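Local coordinates for FTT_1639c (PDB 7KZW), which is of unknown function, this chain being the largely beta-stranded C-terminal part of a Francisella tularensis protein predicted to be anchored in the membrane by a transmembrane helix, at residues S35-I40 against T46-N51; F81-Y84 against E90-K93. The protein carries 3 engineered substitutions. All coordinates share one frame; numbering follows the deposited sequence.

Interaction 1. Residues S35-I40 against T46-N51; sequences SGIFNI and TEFLVN
The backbones of F38 and T46 come together where a long loop returns just ahead of strand 48-58, their CA atoms 5.2 Å apart. T46 grips both polar groups of F38. Its hydroxyl oxygen OG1 accepts the amide of F38 at 2.8 Å from F38 N, in a nearly straight bond of 168°, and its own amide is given back, T46 N lying 3.0 Å from F38 O. This donor stands 48° above the carbonyl plane of F38. With OG1 beside the backbone N of T46 (chi1 -61°), hydroxyl and amide are presented together to F38. One water bridges the two carbonyls, donating to F38 O at 2.8 Å and to T46 O at 2.7 Å. Another donates to G36 O and lies 2.5 Å from T46 OG1, short for a hydrogen bond.

The other branch of T46 is apolar: its methyl CG2 meets I37 CD1 at 3.8 Å, the two side chains running at about a right angle. I37, deposited in two conformers, in the one described also lays CG2 against the rim of the F48 ring, 3.9 Å from F48 CZ and near the ring plane. I37, T46 and F48 all rest on A111 of strand 102-111. The F38 ring heads off from T46 to an exposed position.

T46 thus divides its two branches between a polar and an apolar task. The F38 amide is satisfied by OG1 of the buried T46, and one side-chain and one backbone bond tie the loop back on itself.

Interaction 2. Residues F81-Y84 against E90-K93; sequences FTAY and ELLK
A classic beta bulge, L91 and L92 both facing F26 on the neighbouring strand 21-27, presents two successive leucines to F81 and A83. The bulge shows in the backbone of L91, whose psi of -49° departs from extended values. Strands 79-83 and 90-97 are not neighbours in the sheet; their nearest CA atoms, those of Y84 and L91, are 6.4 Å apart, and the direct contact is made chiefly by apolar side chains.

F81 and A83, two residues apart on their strand, both point toward the leucines. The F81 ring is turned so that its edge receives L92: methyl CD2 of L92 lies near the ring plane, 3.9 Å from F81 CZ and 4.0 Å from F81 CE2. The ring gets there with CG wedged between the backbone N and the carbonyl carbon of F81 (chi1 54°). L91 swings its CG opposite its own backbone N (chi1 -170°), and its methyl CD1 then lies 3.9 Å from A83 CB and 4.1 Å from Y84 C.

Where the two segments draw close, a single water spans the backbones, donating to Y84 O at 2.7 Å and to L91 O at 2.6 Å, so two carbonyls that could not bond each other share one donor. The cluster continues with L8 of strand 6-16, which touches both leucines, and Y64, which stacks on the F81 ring and also packs against A83 and L92. Y84 pairs by a backbone bond with A65 of strand 60-65, which pairs with strand 90-97, so the outermost strand curls round toward the other end of the sheet.

Such apolar packing between non-adjacent strands is characteristic of a strongly curled beta sheet, whose inward side chains form the core, with a classic bulge, which accentuates the local strand twist.

Interactions 1 and 2 follow one another along the chain, their centres 8 Å apart, and meet through the pairing of strands 48-58 and 79-83. Two probable backbone hydrogen bonds make the join: V50 N to F81 O and F48 N to A83 O, both 2.8 Å. F48 belongs to both regions, its side chain touching I37 in interaction 1 and L91 of interaction 2. Nearer the loop, the Y84 ring lies alongside segment 46-51, with its CD2 3.5 Å from T46 O. Interaction 1 thus fastens the loop before an inner strand, while interaction 2 packs the neighbouring outermost strand against the sheet's interior. No active site or ligand is known here.

Interaction 1. Residues S35-I40 against T46-N51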
loop_
_atom_site.group_PDB
_atom_site.type_symbol
_atom_site.label_atom_id
_atom_site.label_comp_id
_atom_site.label_asym_id
_atom_site.label_seq_id
_atom_site.Cartn_x
_atom_site.Cartn_y
_atom_site.Cartn_z
ATOM N N SER A 35 0.468 -19.016 2.453
ATOM C CA SER A 35 0.732 -20.109 1.540
ATOM C C SER A 35 0.101 -19.792 0.190
ATOM O O SER A 35 -0.978 -19.188 0.114
ATOM C CB SER A 35 0.136 -21.389 2.145
ATOM O OG SER A 35 -0.137 -22.349 1.150
ATOM N N GLY A 36 0.830 -20.106 -0.888
ATOM C CA GLY A 36 0.314 -19.932 -2.229
ATOM C C GLY A 36 0.350 -18.519 -2.763
ATOM O O GLY A 36 -0.292 -18.241 -3.778
ATOM N N ILE A 37 1.029 -17.601 -2.086
ATOM C CA ILE A 37 1.129 -16.217 -2.520
ATOM C C ILE A 37 2.531 -16.011 -3.083
ATOM O O ILE A 37 3.522 -16.238 -2.380
ATOM C CB ILE A 37 0.861 -15.243 -1.365
ATOM C CG1 ILE A 37 -0.558 -15.454 -0.819
ATOM C CG2 ILE A 37 1.107 -13.795 -1.846
ATOM C CD1 ILE A 37 -1.606 -14.909 -1.737
ATOM N N PHE A 38 2.612 -15.589 -4.344
ATOM C CA PHE A 38 3.869 -15.435 -5.076
ATOM C C PHE A 38 3.971 -14.032 -5.622
ATOM O O PHE A 38 2.945 -13.359 -5.820
ATOM C CB PHE A 38 3.923 -16.436 -6.231
ATOM C CG PHE A 38 3.831 -17.846 -5.754
ATOM C CD1 PHE A 38 4.917 -18.439 -5.128
ATOM C CD2 PHE A 38 2.654 -18.554 -5.851
ATOM C CE1 PHE A 38 4.862 -19.754 -4.660
ATOM C CE2 PHE A 38 2.568 -19.873 -5.376
ATOM C CZ PHE A 38 3.688 -20.470 -4.785
ATOM N N ASN A 39 5.215 -13.550 -5.792
ATOM C CA ASN A 39 5.500 -12.200 -6.215
ATOM C C ASN A 39 6.021 -12.163 -7.648
ATOM O O ASN A 39 6.134 -13.202 -8.317
ATOM C CB ASN A 39 6.414 -11.489 -5.205
ATOM C CG ASN A 39 7.791 -12.096 -5.126
ATOM O OD1 ASN A 39 8.399 -12.331 -6.151
ATOM N ND2 ASN A 39 8.298 -12.318 -3.918
ATOM N N ILE A 40 6.372 -10.958 -8.123
ATOM C CA ILE A 40 6.717 -10.815 -9.534
ATOM C C ILE A 40 8.058 -11.427 -9.895
ATOM O O ILE A 40 8.439 -11.473 -11.074
ATOM C CB ILE A 40 6.575 -9.363 -10.047
ATOM C CG1 ILE A 40 7.492 -8.411 -9.281
ATOM C CG2 ILE A 40 5.105 -8.972 -9.987
ATOM C CD1 ILE A 40 7.380 -6.947 -9.818
ATOM N N THR A 46 0.867 -13.844 -7.903
ATOM C CA THR A 46 -0.514 -13.852 -7.465
ATOM C C THR A 46 -1.140 -12.490 -7.769
ATOM O O THR A 46 -0.558 -11.445 -7.429
ATOM C CB THR A 46 -0.525 -14.042 -5.955
ATOM O OG1 THR A 46 0.093 -15.308 -5.643
ATOM C CG2 THR A 46 -1.979 -14.045 -5.455
ATOM N N GLU A 47 -2.322 -12.483 -8.385
ATOM C CA GLU A 47 -3.079 -11.260 -8.596
ATOM C C GLU A 47 -3.749 -10.846 -7.289
ATOM O O GLU A 47 -4.484 -11.647 -6.679
ATOM C CB GLU A 47 -4.228 -11.499 -9.599
ATOM C CG GLU A 47 -3.968 -10.958 -10.950
ATOM C CD GLU A 47 -5.098 -11.190 -11.951
ATOM O OE1 GLU A 47 -6.249 -11.201 -11.578
ATOM O OE2 GLU A 47 -4.736 -11.482 -13.128
ATOM N N PHE A 48 -3.602 -9.586 -6.898
ATOM C CA PHE A 48 -4.393 -8.978 -5.835
ATOM C C PHE A 48 -5.442 -8.071 -6.466
ATOM O O PHE A 48 -5.097 -7.219 -7.314
ATOM C CB PHE A 48 -3.513 -8.145 -4.897
ATOM C CG PHE A 48 -2.661 -9.002 -3.985
ATOM C CD1 PHE A 48 -1.594 -9.729 -4.450
ATOM C CD2 PHE A 48 -2.924 -9.000 -2.604
ATOM C CE1 PHE A 48 -0.807 -10.477 -3.585
ATOM C CE2 PHE A 48 -2.123 -9.778 -1.714
ATOM C CZ PHE A 48 -1.071 -10.524 -2.232
ATOM N N LEU A 49 -6.718 -8.326 -6.194
ATOM C CA LEU A 49 -7.824 -7.555 -6.738
ATOM C C LEU A 49 -8.200 -6.617 -5.606
ATOM O O LEU A 49 -8.607 -7.054 -4.518
ATOM C CB LEU A 49 -8.947 -8.486 -7.153
ATOM C CG LEU A 49 -8.466 -9.528 -8.158
ATOM C CD1 LEU A 49 -9.661 -10.481 -8.416
ATOM C CD2 LEU A 49 -8.015 -8.899 -9.515
ATOM N N VAL A 50 -7.970 -5.318 -5.803
ATOM C CA VAL A 50 -7.939 -4.361 -4.711
ATOM C C VAL A 50 -9.028 -3.331 -4.901
ATOM O O VAL A 50 -9.203 -2.784 -5.978
ATOM C CB VAL A 50 -6.570 -3.671 -4.604
ATOM C CG1 VAL A 50 -6.576 -2.782 -3.314
ATOM C CG2 VAL A 50 -5.446 -4.689 -4.592
ATOM N N ASN A 51 -9.767 -3.061 -3.827
ATOM C CA ASN A 51 -10.673 -1.937 -3.792
ATOM C C ASN A 51 -10.165 -0.968 -2.730
ATOM O O ASN A 51 -9.924 -1.373 -1.584
ATOM C CB ASN A 51 -12.046 -2.399 -3.300
ATOM C CG ASN A 51 -12.880 -2.978 -4.374
ATOM O OD1 ASN A 51 -13.001 -4.221 -4.495
ATOM N ND2 ASN A 51 -13.506 -2.081 -5.145
HETATM O O HOH W 1 -1.244 -17.271 -6.512
HETATM O O HOH W 2 1.959 -10.953 -6.739
#

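Interaction 2. Residues F81-Y84 against E90-K93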
loop_
_atom_site.group_PDB
_atom_site.type_symbol
_atom_site.label_atom_id
_atom_site.label_comp_id
_atom_site.label_asym_id
_atom_site.label_seq_id
_atom_site.Cartn_x
_atom_site.Cartn_y
_atom_site.Cartn_z
ATOM N N PHE A 81 -8.499 -1.831 -8.604
ATOM C CA PHE A 81 -7.365 -2.085 -9.496
ATOM C C PHE A 81 -6.788 -3.474 -9.232
ATOM O O PHE A 81 -7.065 -4.096 -8.198
ATOM C CB PHE A 81 -6.253 -1.007 -9.363
ATOM C CG PHE A 81 -5.739 -0.799 -7.934
ATOM C CD1 PHE A 81 -6.424 0.042 -7.052
ATOM C CD2 PHE A 81 -4.601 -1.448 -7.471
ATOM C CE1 PHE A 81 -5.962 0.234 -5.770
ATOM C CE2 PHE A 81 -4.153 -1.259 -6.177
ATOM C CZ PHE A 81 -4.807 -0.431 -5.335
ATOM N N THR A 82 -5.917 -3.895 -10.133
ATOM C CA THR A 82 -5.156 -5.148 -9.980
ATOM C C THR A 82 -3.722 -4.828 -9.621
ATOM O O THR A 82 -3.116 -3.955 -10.242
ATOM C CB THR A 82 -5.159 -5.894 -11.284
ATOM O OG1 THR A 82 -6.490 -6.009 -11.764
ATOM C CG2 THR A 82 -4.523 -7.335 -11.086
ATOM N N ALA A 83 -3.192 -5.492 -8.618
ATOM C CA ALA A 83 -1.828 -5.245 -8.123
ATOM C C ALA A 83 -1.092 -6.546 -7.874
ATOM O O ALA A 83 -1.710 -7.604 -7.674
ATOM C CB ALA A 83 -1.894 -4.503 -6.784
ATOM N N TYR A 84 0.226 -6.486 -7.960
ATOM C CA TYR A 84 1.093 -7.629 -7.769
ATOM C C TYR A 84 2.141 -7.282 -6.742
ATOM O O TYR A 84 2.534 -6.135 -6.605
ATOM C CB TYR A 84 1.792 -7.968 -9.090
ATOM C CG TYR A 84 0.797 -8.403 -10.143
ATOM C CD1 TYR A 84 0.177 -7.483 -10.966
ATOM C CD2 TYR A 84 0.461 -9.740 -10.261
ATOM C CE1 TYR A 84 -0.767 -7.892 -11.923
ATOM C CE2 TYR A 84 -0.512 -10.152 -11.177
ATOM C CZ TYR A 84 -1.062 -9.216 -12.016
ATOM O OH TYR A 84 -2.010 -9.604 -12.969
ATOM N N GLU A 90 6.311 -6.310 -1.365
ATOM C CA GLU A 90 5.558 -5.073 -1.135
ATOM C C GLU A 90 4.331 -5.026 -2.044
ATOM O O GLU A 90 4.405 -5.395 -3.246
ATOM C CB GLU A 90 6.439 -3.890 -1.450
ATOM C CG GLU A 90 7.738 -3.857 -0.603
ATOM C CD GLU A 90 8.744 -2.864 -1.116
ATOM O OE1 GLU A 90 8.771 -2.623 -2.341
ATOM O OE2 GLU A 90 9.501 -2.320 -0.285
ATOM N N LEU A 91 3.181 -4.623 -1.477
ATOM C CA LEU A 91 1.957 -4.484 -2.260
ATOM C C LEU A 91 1.661 -3.018 -2.588
ATOM O O LEU A 91 1.265 -2.696 -3.709
ATOM C CB LEU A 91 0.756 -5.131 -1.546
ATOM C CG LEU A 91 -0.466 -5.196 -2.472
ATOM C CD1 LEU A 91 -0.311 -6.256 -3.619
ATOM C CD2 LEU A 91 -1.678 -5.562 -1.609
ATOM N N LEU A 92 1.716 -2.132 -1.571
ATOM C CA LEU A 92 1.278 -0.753 -1.759
ATOM C C LEU A 92 2.241 0.154 -1.044
ATOM O O LEU A 92 2.527 -0.062 0.135
ATOM C CB LEU A 92 -0.091 -0.528 -1.118
ATOM C CG LEU A 92 -1.261 -1.298 -1.675
ATOM C CD1 LEU A 92 -2.532 -1.040 -0.760
ATOM C CD2 LEU A 92 -1.610 -0.883 -3.121
ATOM N N LYS A 93 2.643 1.235 -1.718
ATOM C CA LYS A 93 3.338 2.338 -1.040
ATOM C C LYS A 93 2.400 3.528 -0.970
ATOM O O LYS A 93 1.989 4.072 -2.001
ATOM C CB LYS A 93 4.575 2.761 -1.799
ATOM C CG LYS A 93 5.385 3.752 -0.965
ATOM C CD LYS A 93 6.619 4.161 -1.784
ATOM C CE LYS A 93 7.487 5.144 -0.967
ATOM N NZ LYS A 93 8.709 5.596 -1.735
HETATM O O HOH W 3 1.331 -3.765 -6.113
#